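Local coordinates for DNA polymerase III subunit beta (Deinococcus radiodurans, PDB 4TRT), which probably tethers DNA polymerases and other proteins to DNA as a ring-shaped head-to-tail homodimer, giving them processivity, at residues K9-N12 with E13-L17; F68-A72 with H73-Q77; T218-D222 with R223-N227; V250-A254 with T255-E259; R318-L321 with D322-P326. All coordinates share one frame; numbering follows the deposited sequence.

Contact 1: residues K9-N12 with E13-L17; sequences KTLN and EGLGL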
loop_
_atom_site.group_PDB
_atom_site.type_symbol
_atom_site.label_atom_id
_atom_site.label_comp_id
_atom_site.label_asym_id
_atom_site.label_seq_id
_atom_site.Cartn_x
_atom_site.Cartn_y
_atom_site.Cartn_z
ATOM N N LYS A 9 8.217 19.813 11.896
ATOM C CA LYS A 9 8.800 19.251 10.678
ATOM C C LYS A 9 10.120 18.551 10.969
ATOM O O LYS A 9 10.350 17.422 10.528
ATOM C CB LYS A 9 9.021 20.345 9.630
ATOM C CG LYS A 9 9.701 19.851 8.350
ATOM C CD LYS A 9 9.775 20.941 7.292
ATOM C CE LYS A 9 10.939 20.712 6.335
ATOM N NZ LYS A 9 11.055 19.277 5.933
ATOM N N THR A 10 10.958 19.190 11.767
ATOM C CA THR A 10 12.277 18.661 12.051
ATOM C C THR A 10 12.177 17.491 13.022
ATOM O O THR A 10 12.861 16.480 12.856
ATOM C CB THR A 10 13.215 19.751 12.614
ATOM O OG1 THR A 10 12.951 21.011 11.977
ATOM C CG2 THR A 10 14.646 19.402 12.311
ATOM N N LEU A 11 11.330 17.619 14.033
ATOM C CA LEU A 11 11.139 16.530 14.985
ATOM C C LEU A 11 10.552 15.300 14.291
ATOM O O LEU A 11 10.953 14.179 14.581
ATOM C CB LEU A 11 10.272 16.974 16.158
ATOM C CG LEU A 11 10.049 15.994 17.326
ATOM C CD1 LEU A 11 11.334 15.561 18.050
ATOM C CD2 LEU A 11 9.101 16.688 18.275
ATOM N N ASN A 12 9.594 15.513 13.386
ATOM C CA ASN A 12 9.049 14.430 12.552
ATOM C C ASN A 12 10.108 13.697 11.768
ATOM O O ASN A 12 10.067 12.462 11.670
ATOM C CB ASN A 12 8.027 14.951 11.532
ATOM C CG ASN A 12 6.638 15.030 12.072
ATOM O OD1 ASN A 12 6.306 14.424 13.102
ATOM N ND2 ASN A 12 5.784 15.769 11.359
ATOM N N GLU A 13 11.030 14.437 11.170
ATOM C CA GLU A 13 12.085 13.806 10.374
ATOM C C GLU A 13 12.935 12.894 11.224
ATOM O O GLU A 13 13.187 11.760 10.842
ATOM C CB GLU A 13 12.975 14.839 9.697
ATOM C CG GLU A 13 12.346 15.455 8.470
ATOM C CD GLU A 13 13.259 16.453 7.792
ATOM O OE1 GLU A 13 14.488 16.190 7.725
ATOM O OE2 GLU A 13 12.745 17.494 7.335
ATOM N N GLY A 14 13.347 13.374 12.387
ATOM C CA GLY A 14 14.178 12.582 13.269
ATOM C C GLY A 14 13.455 11.351 13.791
ATOM O O GLY A 14 14.010 10.249 13.797
ATOM N N LEU A 15 12.229 11.547 14.258
ATOM C CA LEU A 15 11.448 10.461 14.833
ATOM C C LEU A 15 11.110 9.406 13.796
ATOM O O LEU A 15 11.073 8.211 14.120
ATOM C CB LEU A 15 10.163 10.983 15.484
ATOM C CG LEU A 15 10.326 11.787 16.768
ATOM C CD1 LEU A 15 8.991 12.413 17.179
ATOM C CD2 LEU A 15 10.897 10.918 17.883
ATOM N N GLY A 16 10.871 9.849 12.567
ATOM C CA GLY A 16 10.629 8.953 11.440
ATOM C C GLY A 16 11.801 8.019 11.180
ATOM O O GLY A 16 11.612 6.830 10.886
ATOM N N LEU A 17 13.015 8.551 11.282
ATOM C CA LEU A 17 14.209 7.737 11.096
ATOM C C LEU A 17 14.355 6.738 12.246
ATOM O O LEU A 17 14.631 5.563 12.019
ATOM C CB LEU A 17 15.462 8.618 10.979
ATOM C CG LEU A 17 15.607 9.525 9.745
ATOM C CD1 LEU A 17 16.807 10.454 9.924
ATOM C CD2 LEU A 17 15.726 8.761 8.427
#
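The ammonium group of Lys9 meets the carboxylate of Glu13 one helical turn further on, with NZ 2.8 Å from OE2 in a salt bridge that reaches the oxygen nearly along its C-O bond. It is a classic i to i+4 ion pair on helix 8-21, which belongs to the N-terminal domain; in beta sliding clamps such helices line the central channel, with the sheets outside. The two charged chains lie side by side and point the same way. Lys9 runs out extended, then turns about CD-CE (chi4 43°), and this final bend brings NZ over to the acid. Glu13 stays straight beyond CG, and that carbon rests 3.5 Å from Lys9 O. Because both residues are solvent-exposed, water probably weakens the pair somewhat.

A different side of the same turns carries an apolar pair. Leu11 and Leu15 cross obliquely, Leu11 CG touching Leu15 CD1 at 3.7 Å, and both are buried: Leu45 of strand 42-48 and Val79 of helix 72-81 lie against them. Thus one short piece of helix pairs charges outward and leucines inward.

The backbone beneath is regular alpha-helix, Gly14 N bonding to Thr10 O and Gly16 N to Asn12 O, the latter at 2.9 Å. Leu11 O accepts a nearly straight bond from Leu15 N (166° at the hydrogen), and the Leu15 side chain, its CG beside the backbone N (chi1 -70°), folds back until CG also lies against that oxygen, 3.3 Å from Leu11 O.

Contact 2: residues F68-A72 with H73-Q77; sequences FVVPA and HLFAQ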
loop_
_atom_site.group_PDB
_atom_site.type_symbol
_atom_site.label_atom_id
_atom_site.label_comp_id
_atom_site.label_asym_id
_atom_site.label_seq_id
_atom_site.Cartn_x
_atom_site.Cartn_y
_atom_site.Cartn_z
ATOM N N PHE A 68 15.489 11.593 29.131
ATOM C CA PHE A 68 14.357 10.714 29.419
ATOM C C PHE A 68 14.185 9.687 28.317
ATOM O O PHE A 68 14.761 9.836 27.239
ATOM C CB PHE A 68 13.054 11.534 29.589
ATOM C CG PHE A 68 12.666 12.329 28.381
ATOM C CD1 PHE A 68 13.141 13.624 28.200
ATOM C CD2 PHE A 68 11.811 11.804 27.429
ATOM C CE1 PHE A 68 12.767 14.369 27.091
ATOM C CE2 PHE A 68 11.442 12.537 26.308
ATOM C CZ PHE A 68 11.926 13.828 26.138
ATOM N N VAL A 69 13.380 8.659 28.599
ATOM C CA VAL A 69 12.946 7.698 27.597
ATOM C C VAL A 69 11.416 7.674 27.489
ATOM O O VAL A 69 10.701 7.864 28.470
ATOM C CB VAL A 69 13.480 6.273 27.866
ATOM C CG1 VAL A 69 15.014 6.247 27.823
ATOM C CG2 VAL A 69 12.952 5.715 29.186
ATOM N N VAL A 70 10.932 7.451 26.277
ATOM C CA VAL A 70 9.513 7.307 25.993
ATOM C C VAL A 70 9.362 6.226 24.912
ATOM O O VAL A 70 10.305 5.979 24.156
ATOM C CB VAL A 70 8.876 8.625 25.478
ATOM C CG1 VAL A 70 8.564 9.589 26.613
ATOM C CG2 VAL A 70 9.767 9.270 24.418
ATOM N N PRO A 71 8.192 5.566 24.840
ATOM C CA PRO A 71 7.969 4.592 23.760
ATOM C C PRO A 71 8.098 5.284 22.390
ATOM O O PRO A 71 7.404 6.279 22.130
ATOM C CB PRO A 71 6.538 4.094 24.000
ATOM C CG PRO A 71 6.180 4.518 25.383
ATOM C CD PRO A 71 6.993 5.747 25.676
ATOM N N ALA A 72 8.991 4.771 21.548
ATOM C CA ALA A 72 9.383 5.452 20.328
ATOM C C ALA A 72 8.240 5.613 19.327
ATOM O O ALA A 72 8.076 6.691 18.756
ATOM C CB ALA A 72 10.562 4.740 19.674
ATOM N N HIS A 73 7.454 4.562 19.106
ATOM C CA HIS A 73 6.429 4.616 18.051
ATOM C C HIS A 73 5.243 5.444 18.442
ATOM O O HIS A 73 4.689 6.188 17.620
ATOM C CB HIS A 73 6.026 3.220 17.613
ATOM C CG HIS A 73 7.146 2.478 16.952
ATOM N ND1 HIS A 73 8.143 1.905 17.666
ATOM C CD2 HIS A 73 7.442 2.255 15.609
ATOM C CE1 HIS A 73 9.028 1.350 16.833
ATOM N NE2 HIS A 73 8.606 1.554 15.572
ATOM N N LEU A 74 4.851 5.343 19.704
ATOM C CA LEU A 74 3.779 6.168 20.232
ATOM C C LEU A 74 4.137 7.658 20.155
ATOM O O LEU A 74 3.324 8.455 19.736
ATOM C CB LEU A 74 3.444 5.765 21.673
ATOM C CG LEU A 74 2.374 6.599 22.379
ATOM C CD1 LEU A 74 1.104 6.629 21.531
ATOM C CD2 LEU A 74 2.073 6.005 23.745
ATOM N N PHE A 75 5.354 8.017 20.560
ATOM C CA PHE A 75 5.802 9.406 20.533
ATOM C C PHE A 75 5.835 9.953 19.104
ATOM O O PHE A 75 5.390 11.064 18.860
ATOM C CB PHE A 75 7.167 9.533 21.208
ATOM C CG PHE A 75 7.707 10.941 21.283
ATOM C CD1 PHE A 75 6.902 12.007 21.661
ATOM C CD2 PHE A 75 9.046 11.190 21.047
ATOM C CE1 PHE A 75 7.410 13.292 21.739
ATOM C CE2 PHE A 75 9.565 12.477 21.143
ATOM C CZ PHE A 75 8.732 13.533 21.481
ATOM N N ALA A 76 6.326 9.146 18.167
ATOM C CA ALA A 76 6.376 9.524 16.763
ATOM C C ALA A 76 4.972 9.741 16.201
ATOM O O ALA A 76 4.726 10.673 15.445
ATOM C CB ALA A 76 7.103 8.451 15.956
ATOM N N GLN A 77 4.053 8.872 16.595
ATOM C CA GLN A 77 2.675 8.954 16.133
ATOM C C GLN A 77 1.982 10.207 16.660
ATOM O O GLN A 77 1.241 10.876 15.937
ATOM C CB GLN A 77 1.920 7.684 16.551
ATOM C CG GLN A 77 0.432 7.676 16.216
ATOM C CD GLN A 77 -0.232 6.372 16.629
ATOM O OE1 GLN A 77 0.282 5.649 17.480
ATOM N NE2 GLN A 77 -1.368 6.065 16.025
#
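Val70 lays its CG2 methyl against the ring of Phe75, 3.9 Å from CD2, the two side chains meeting at a slant. Next to them Pro71 CB comes within 4.2 Å of Leu74 CB, a light apolar touch on the more open side. Phe75 reaches its valine partner with CG anti to the backbone N (chi1 -178°), and its CB passes 3.4 Å from Pro71 O.

That oxygen also accepts the first bond of the turn, from Phe75 N at 3.1 Å, and Ala72 O takes the next from Ala76 N. Pro71 is therefore the N-cap of helix 72-81, and the contact is a strand-to-helix corner: the end of strand 68-71 and the start of the helix run at 81° to each other, so that Val70 on the strand faces the first turn.

Further out, backbone bonds from Phe68 to Val36 and from Val70 to Leu34 tie the strand to strand 33-38, its neighbour in the sheet. Phe75 packs on Leu34, Leu96 and Val98, while His73 NE2 makes a weak hydrogen bond to Glu19 O in the last turn of helix 8-21. Leu74 packs on Tyr293 of the second subunit, which places this corner at the seam of the dimeric ring.

Contact 3: residues T218-D222 with R223-N227; sequences TVTTD and RVKMN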
loop_
_atom_site.group_PDB
_atom_site.type_symbol
_atom_site.label_atom_id
_atom_site.label_comp_id
_atom_site.label_asym_id
_atom_site.label_seq_id
_atom_site.Cartn_x
_atom_site.Cartn_y
_atom_site.Cartn_z
ATOM N N THR A 218 31.236 3.553 12.428
ATOM C CA THR A 218 30.317 4.645 12.712
ATOM C C THR A 218 30.266 5.577 11.500
ATOM O O THR A 218 31.302 6.031 10.996
ATOM C CB THR A 218 30.734 5.441 13.968
ATOM O OG1 THR A 218 30.790 4.562 15.098
ATOM C CG2 THR A 218 29.733 6.575 14.252
ATOM N N VAL A 219 29.054 5.829 11.014
ATOM C CA VAL A 219 28.833 6.707 9.880
ATOM C C VAL A 219 28.104 7.943 10.361
ATOM O O VAL A 219 27.042 7.833 11.000
ATOM C CB VAL A 219 27.998 6.020 8.784
ATOM C CG1 VAL A 219 27.775 6.959 7.602
ATOM C CG2 VAL A 219 28.689 4.746 8.313
ATOM N N THR A 220 28.682 9.107 10.071
ATOM C CA THR A 220 28.124 10.383 10.500
ATOM C C THR A 220 27.795 11.255 9.301
ATOM O O THR A 220 28.633 11.468 8.415
ATOM C CB THR A 220 29.080 11.135 11.430
ATOM O OG1 THR A 220 29.425 10.300 12.537
ATOM C CG2 THR A 220 28.426 12.414 11.964
ATOM N N THR A 221 26.566 11.752 9.283
ATOM C CA THR A 221 26.108 12.661 8.256
ATOM C C THR A 221 25.731 13.964 8.922
ATOM O O THR A 221 26.016 14.191 10.106
ATOM C CB THR A 221 24.840 12.143 7.561
ATOM O OG1 THR A 221 23.702 12.403 8.408
ATOM C CG2 THR A 221 24.939 10.673 7.262
ATOM N N ASP A 222 25.090 14.824 8.141
ATOM C CA ASP A 222 24.324 15.929 8.662
ATOM C C ASP A 222 23.247 15.402 9.627
ATOM O O ASP A 222 22.245 14.806 9.213
ATOM C CB ASP A 222 23.745 16.695 7.463
ATOM C CG ASP A 222 22.586 17.576 7.823
ATOM O OD1 ASP A 222 22.813 18.600 8.485
ATOM O OD2 ASP A 222 21.450 17.252 7.415
ATOM N N ARG A 223 23.503 15.586 10.917
ATOM C CA ARG A 223 22.547 15.296 12.003
ATOM C C ARG A 223 22.360 13.831 12.424
ATOM O O ARG A 223 21.875 13.600 13.525
ATOM C CB ARG A 223 21.183 15.948 11.738
ATOM C CG ARG A 223 21.229 17.471 11.757
ATOM C CD ARG A 223 19.907 18.052 11.352
ATOM N NE ARG A 223 19.938 19.511 11.342
ATOM C CZ ARG A 223 18.879 20.271 11.089
ATOM N NH1 ARG A 223 17.694 19.719 10.849
ATOM N NH2 ARG A 223 19.000 21.595 11.082
ATOM N N VAL A 224 22.731 12.853 11.589
ATOM C CA VAL A 224 22.604 11.446 11.964
ATOM C C VAL A 224 23.950 10.784 12.241
ATOM O O VAL A 224 24.920 11.041 11.526
ATOM C CB VAL A 224 21.906 10.622 10.860
ATOM C CG1 VAL A 224 21.918 9.150 11.223
ATOM C CG2 VAL A 224 20.476 11.089 10.644
ATOM N N LYS A 225 23.994 9.938 13.272
ATOM C CA LYS A 225 25.125 9.057 13.543
ATOM C C LYS A 225 24.611 7.618 13.634
ATOM O O LYS A 225 23.598 7.361 14.292
ATOM C CB LYS A 225 25.797 9.426 14.859
ATOM C CG LYS A 225 26.078 10.910 15.030
ATOM C CD LYS A 225 26.861 11.156 16.308
ATOM C CE LYS A 225 27.439 12.558 16.389
ATOM N NZ LYS A 225 26.498 13.474 17.063
ATOM N N MET A 226 25.298 6.680 12.990
ATOM C CA MET A 226 24.878 5.276 13.023
ATOM C C MET A 226 26.053 4.390 13.347
ATOM O O MET A 226 27.108 4.508 12.695
ATOM C CB MET A 226 24.275 4.855 11.680
ATOM C CG MET A 226 23.752 3.424 11.670
ATOM S SD MET A 226 23.100 2.861 10.094
ATOM C CE MET A 226 21.460 3.555 10.118
ATOM N N ASN A 227 25.868 3.504 14.327
ATOM C CA ASN A 227 26.813 2.429 14.616
ATOM C C ASN A 227 26.314 1.147 13.966
ATOM O O ASN A 227 25.126 0.805 14.076
ATOM C CB ASN A 227 26.965 2.171 16.126
ATOM C CG ASN A 227 27.620 3.317 16.872
ATOM O OD1 ASN A 227 28.398 4.086 16.300
ATOM N ND2 ASN A 227 27.331 3.417 18.180
#
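Thr218 faces Asn227 across an antiparallel beta hairpin, and its side chain reaches that neighbour with both branches. Its CB stands 3.6 Å from Asn227 OD1. From there OG1, beside the backbone N and anti to the carbonyl carbon (chi1 -58°), donates a hydrogen bond of 2.7 Å to the same OD1, reaching it from 28° off the amide plane. CG2, the other branch, lies 3.5 Å from that oxygen. With OD1 accepting from the threonine and ND2 bonded to Ser119 O and Asp53 OD2, the amide of Asn227 is held at both ends and its rotation is fixed, as befits a buried polar group.

Thr218 and Asn227 are a non-hydrogen-bonded pair, as are Thr220 and Lys225, whose methyl CG2 and methylene CG run alongside each other. Between them Val219 and Met226 form the hydrogen-bonded pair, exchanging two bonds of 2.9 Å, Val219 N to Met226 O and Met226 N to Val219 O. Nearer the tip Thr221 N bonds almost straight to Val224 O, and the chain reverses through Asp222 and Arg223 with the backbone angles of a type II turn. There the opposite charges lie close without pairing: Asp222 OD1 is 4.2 Å from Arg223 NE but well out of the guanidinium plane.

Strand 207-212 flanks the hairpin on the Thr218 side and strand 52-59 on the Asn227 side, which carries the sheet across from the N-terminal to the central domain. Val219 and Met226 turn to the opposite face, against Leu199 of helix 193-202.

Contact 4: residues V250-A254 with T255-E259; sequences VTLPA and TALKE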
loop_
_atom_site.group_PDB
_atom_site.type_symbol
_atom_site.label_atom_id
_atom_site.label_comp_id
_atom_site.label_asym_id
_atom_site.label_seq_id
_atom_site.Cartn_x
_atom_site.Cartn_y
_atom_site.Cartn_z
ATOM N N VAL A 250 24.683 -6.849 -27.350
ATOM C CA VAL A 250 23.370 -6.409 -27.770
ATOM C C VAL A 250 23.088 -5.107 -27.037
ATOM O O VAL A 250 23.342 -5.006 -25.842
ATOM C CB VAL A 250 22.288 -7.467 -27.434
ATOM C CG1 VAL A 250 20.885 -6.907 -27.660
ATOM C CG2 VAL A 250 22.492 -8.715 -28.293
ATOM N N THR A 251 22.594 -4.105 -27.761
ATOM C CA THR A 251 22.266 -2.835 -27.171
ATOM C C THR A 251 20.794 -2.544 -27.487
ATOM O O THR A 251 20.361 -2.712 -28.633
ATOM C CB THR A 251 23.195 -1.746 -27.776
ATOM O OG1 THR A 251 24.562 -2.043 -27.426
ATOM C CG2 THR A 251 22.821 -0.415 -27.273
ATOM N N LEU A 252 20.037 -2.091 -26.488
ATOM C CA LEU A 252 18.620 -1.816 -26.671
ATOM C C LEU A 252 18.096 -0.941 -25.539
ATOM O O LEU A 252 18.758 -0.805 -24.514
ATOM C CB LEU A 252 17.828 -3.135 -26.752
ATOM C CG LEU A 252 17.658 -3.931 -25.464
ATOM C CD1 LEU A 252 16.799 -5.147 -25.762
ATOM C CD2 LEU A 252 18.970 -4.371 -24.815
ATOM N N PRO A 253 16.900 -0.368 -25.714
ATOM C CA PRO A 253 16.319 0.478 -24.674
ATOM C C PRO A 253 16.048 -0.299 -23.395
ATOM O O PRO A 253 15.451 -1.377 -23.444
ATOM C CB PRO A 253 15.009 0.948 -25.299
ATOM C CG PRO A 253 15.197 0.796 -26.773
ATOM C CD PRO A 253 16.037 -0.423 -26.912
ATOM N N ALA A 254 16.512 0.236 -22.271
ATOM C CA ALA A 254 16.403 -0.442 -20.993
ATOM C C ALA A 254 14.952 -0.673 -20.604
ATOM O O ALA A 254 14.604 -1.744 -20.098
ATOM C CB ALA A 254 17.095 0.369 -19.915
ATOM N N THR A 255 14.109 0.325 -20.827
ATOM C CA THR A 255 12.729 0.238 -20.347
ATOM C C THR A 255 11.966 -0.812 -21.130
ATOM O O THR A 255 11.206 -1.602 -20.532
ATOM C CB THR A 255 12.008 1.587 -20.440
ATOM O OG1 THR A 255 12.614 2.501 -19.524
ATOM C CG2 THR A 255 10.511 1.448 -20.139
ATOM N N ALA A 256 12.180 -0.851 -22.447
ATOM C CA ALA A 256 11.531 -1.883 -23.268
ATOM C C ALA A 256 11.947 -3.280 -22.806
ATOM O O ALA A 256 11.099 -4.179 -22.674
ATOM C CB ALA A 256 11.799 -1.670 -24.753
ATOM N N LEU A 257 13.236 -3.468 -22.508
ATOM C CA LEU A 257 13.717 -4.777 -22.061
ATOM C C LEU A 257 13.128 -5.168 -20.710
ATOM O O LEU A 257 12.717 -6.322 -20.519
ATOM C CB LEU A 257 15.253 -4.826 -22.020
ATOM C CG LEU A 257 15.880 -6.106 -21.484
ATOM C CD1 LEU A 257 15.556 -7.321 -22.370
ATOM C CD2 LEU A 257 17.389 -5.897 -21.328
ATOM N N LYS A 258 13.078 -4.224 -19.775
ATOM C CA LYS A 258 12.520 -4.502 -18.447
ATOM C C LYS A 258 11.060 -4.883 -18.541
ATOM O O LYS A 258 10.637 -5.841 -17.919
ATOM C CB LYS A 258 12.637 -3.298 -17.529
ATOM C CG LYS A 258 14.071 -2.963 -17.149
ATOM C CD LYS A 258 14.100 -1.691 -16.303
ATOM C CE LYS A 258 15.508 -1.182 -16.184
ATOM N NZ LYS A 258 15.595 -0.032 -15.234
ATOM N N GLU A 259 10.305 -4.134 -19.340
ATOM C CA GLU A 259 8.892 -4.378 -19.485
ATOM C C GLU A 259 8.631 -5.718 -20.207
ATOM O O GLU A 259 7.672 -6.415 -19.881
ATOM C CB GLU A 259 8.215 -3.186 -20.178
ATOM C CG GLU A 259 8.207 -1.944 -19.280
ATOM C CD GLU A 259 7.581 -0.701 -19.899
ATOM O OE1 GLU A 259 7.303 -0.686 -21.105
ATOM O OE2 GLU A 259 7.372 0.280 -19.155
#
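A strand-to-helix corner of the C-terminal domain, with a proline at the N-cap, is formed here: strand 248-253 ends and helix 254-265 starts almost at a right angle to it, 88° between the short segments. The corner is held by the first bonds of the helix. Pro253 O accepts from Leu257 N at 3.2 Å, and Ala254 O accepts from Lys258 N at 2.9 Å.

Inside the corner Leu252 and Leu257 cross at about a right angle. Leu252 CD1 sits 4.1 Å from Leu257 CB, and the two CD2 methyls are equally far apart. Leu252 holds its CG between the backbone N and the carbonyl carbon (chi1 72°), the crowded position for a side chain, and this swing points the leucine into the angle of the bend. Both leucines also pack on Leu333 and Leu285, so the corner is filled from the sheets as well. On the more exposed side of the corner Pro253 CB and Ala256 CB come within 4.2 Å.

Lys258 passes its aliphatic chain over Ala254, CG only 3.2 Å from Ala254 O, and runs on extended to bring NZ to the carbonyls Ile327 O and Gly325 O; Asp328 OD1 adds a long, weak ion pair. Two carbonyl oxygens of the segment that follows helix 317-324, together with a nearby acid, would probably favour the charged form of this ammonium group.

Contact 5: residues R318-L321 with D322-P326; sequences RHVL and DALGP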
loop_
_atom_site.group_PDB
_atom_site.type_symbol
_atom_site.label_atom_id
_atom_site.label_comp_id
_atom_site.label_asym_id
_atom_site.label_seq_id
_atom_site.Cartn_x
_atom_site.Cartn_y
_atom_site.Cartn_z
ATOM N N ARG A 318 13.709 -13.221 -12.491
ATOM C CA ARG A 318 13.764 -12.348 -11.322
ATOM C C ARG A 318 15.166 -11.753 -11.162
ATOM O O ARG A 318 15.317 -10.565 -10.865
ATOM C CB ARG A 318 13.362 -13.086 -10.027
ATOM C CG ARG A 318 13.505 -12.190 -8.786
ATOM C CD ARG A 318 12.922 -12.817 -7.528
ATOM N NE ARG A 318 11.495 -13.141 -7.641
ATOM C CZ ARG A 318 10.488 -12.270 -7.533
ATOM N NH1 ARG A 318 10.718 -10.974 -7.325
ATOM N NH2 ARG A 318 9.230 -12.697 -7.648
ATOM N N HIS A 319 16.186 -12.584 -11.357
ATOM C CA HIS A 319 17.579 -12.106 -11.305
ATOM C C HIS A 319 17.876 -11.164 -12.441
ATOM O O HIS A 319 18.648 -10.227 -12.281
ATOM C CB HIS A 319 18.557 -13.275 -11.237
ATOM C CG HIS A 319 18.416 -14.084 -9.955
ATOM N ND1 HIS A 319 19.263 -15.072 -9.613
ATOM C CD2 HIS A 319 17.473 -14.001 -8.918
ATOM C CE1 HIS A 319 18.881 -15.602 -8.432
ATOM N NE2 HIS A 319 17.787 -14.941 -8.006
ATOM N N VAL A 320 17.236 -11.374 -13.584
ATOM C CA VAL A 320 17.390 -10.474 -14.731
ATOM C C VAL A 320 16.869 -9.086 -14.358
ATOM O O VAL A 320 17.545 -8.076 -14.585
ATOM C CB VAL A 320 16.675 -11.001 -16.001
ATOM C CG1 VAL A 320 16.562 -9.894 -17.038
ATOM C CG2 VAL A 320 17.417 -12.198 -16.591
ATOM N N LEU A 321 15.679 -9.041 -13.779
ATOM C CA LEU A 321 15.068 -7.778 -13.385
ATOM C C LEU A 321 15.871 -7.101 -12.282
ATOM O O LEU A 321 16.048 -5.874 -12.320
ATOM C CB LEU A 321 13.614 -7.972 -12.962
ATOM C CG LEU A 321 12.672 -8.375 -14.109
ATOM C CD1 LEU A 321 11.254 -8.552 -13.595
ATOM C CD2 LEU A 321 12.717 -7.356 -15.244
ATOM N N ASP A 322 16.372 -7.883 -11.324
ATOM C CA ASP A 322 17.283 -7.351 -10.290
ATOM C C ASP A 322 18.469 -6.660 -10.961
ATOM O O ASP A 322 18.820 -5.536 -10.611
ATOM C CB ASP A 322 17.872 -8.463 -9.409
ATOM C CG ASP A 322 16.889 -9.060 -8.422
ATOM O OD1 ASP A 322 15.849 -8.463 -8.116
ATOM O OD2 ASP A 322 17.207 -10.159 -7.910
ATOM N N ALA A 323 19.100 -7.359 -11.906
ATOM C CA ALA A 323 20.321 -6.881 -12.548
ATOM C C ALA A 323 20.070 -5.631 -13.404
ATOM O O ALA A 323 20.909 -4.733 -13.442
ATOM C CB ALA A 323 20.956 -7.989 -13.385
ATOM N N LEU A 324 18.930 -5.586 -14.089
ATOM C CA LEU A 324 18.576 -4.445 -14.933
ATOM C C LEU A 324 18.116 -3.211 -14.181
ATOM O O LEU A 324 18.129 -2.098 -14.741
ATOM C CB LEU A 324 17.485 -4.830 -15.934
ATOM C CG LEU A 324 17.909 -5.844 -16.982
ATOM C CD1 LEU A 324 16.691 -6.214 -17.811
ATOM C CD2 LEU A 324 19.029 -5.273 -17.854
ATOM N N GLY A 325 17.675 -3.399 -12.937
ATOM C CA GLY A 325 17.057 -2.339 -12.150
ATOM C C GLY A 325 17.764 -1.002 -12.216
ATOM O O GLY A 325 17.146 0.001 -12.553
ATOM N N PRO A 326 19.062 -0.975 -11.892
ATOM C CA PRO A 326 19.844 0.275 -11.922
ATOM C C PRO A 326 20.204 0.816 -13.317
ATOM O O PRO A 326 20.811 1.860 -13.407
ATOM C CB PRO A 326 21.128 -0.106 -11.182
ATOM C CG PRO A 326 20.774 -1.305 -10.369
ATOM C CD PRO A 326 19.815 -2.061 -11.235
#
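Backbone hydrogen bonds carry most of this turn. Asp322 N bonds to Arg318 O, Ala323 N to His319 O and Leu324 N to Val320 O, each at 2.9 Å. The next in the series, Gly325 N to Leu321 O, is weak: its length of 3.0 Å is ordinary, but the angle at the hydrogen falls to 125°.

Among apolar contacts, Val320 CG1 touches Leu324 CD1 at 3.8 Å, the two chains side by side and pointing the same way. Leu324 keeps its CG beside the backbone N (chi1 -66°), which lays that carbon 3.3 Å from Val320 O. The valine and leucine belong to helix 317-324, a short helix of the C-terminal domain wedged between helix 254-265, which meets Val320 and Leu324 through Val261 and Leu257, and strands 342-346 and 353-357, where Ala323 packs on Phe344 and Met357.

Polar side chains gather around Asp322. Its carboxylate folds back along the helix, CG 3.3 Å from Arg318 O, and runs alongside the His319 ring with the two planes 20° apart; OD2 is 4.0 Å from His319 CD2, which is a carbon contact. The charge finds its real partner outside the helix: OD2 forms a salt bridge with Arg174 NH1, and Arg174 also touches His319. Since Arg174 comes from the central domain, as does Tyr142 packing on Asp322 and Ala323, the aspartate bridges two domains. At the far end Ala323 O accepts a hydrogen bond from Tyr353 OH.

From the N terminus onward the contacts follow one another in series; each is a local turn of one continuous stretch, and none nests within or crosses another. Contacts 1 and 2 meet where Leu15 of helix 8-21 packs on Phe75 and Ala76, joining the two helices of the N-terminal domain. Contact 1 also reaches the hairpin of contact 3, through Thr10 on Arg223 and Leu17 on Val224, and so ties the N-terminal to the central domain; contacts 2 and 3 share one sheet. Far from these, in the C-terminal domain, contacts 4 and 5 pair helices 254-265 and 317-324, Leu321 CD2 lying 3.7 Å from Lys258 O.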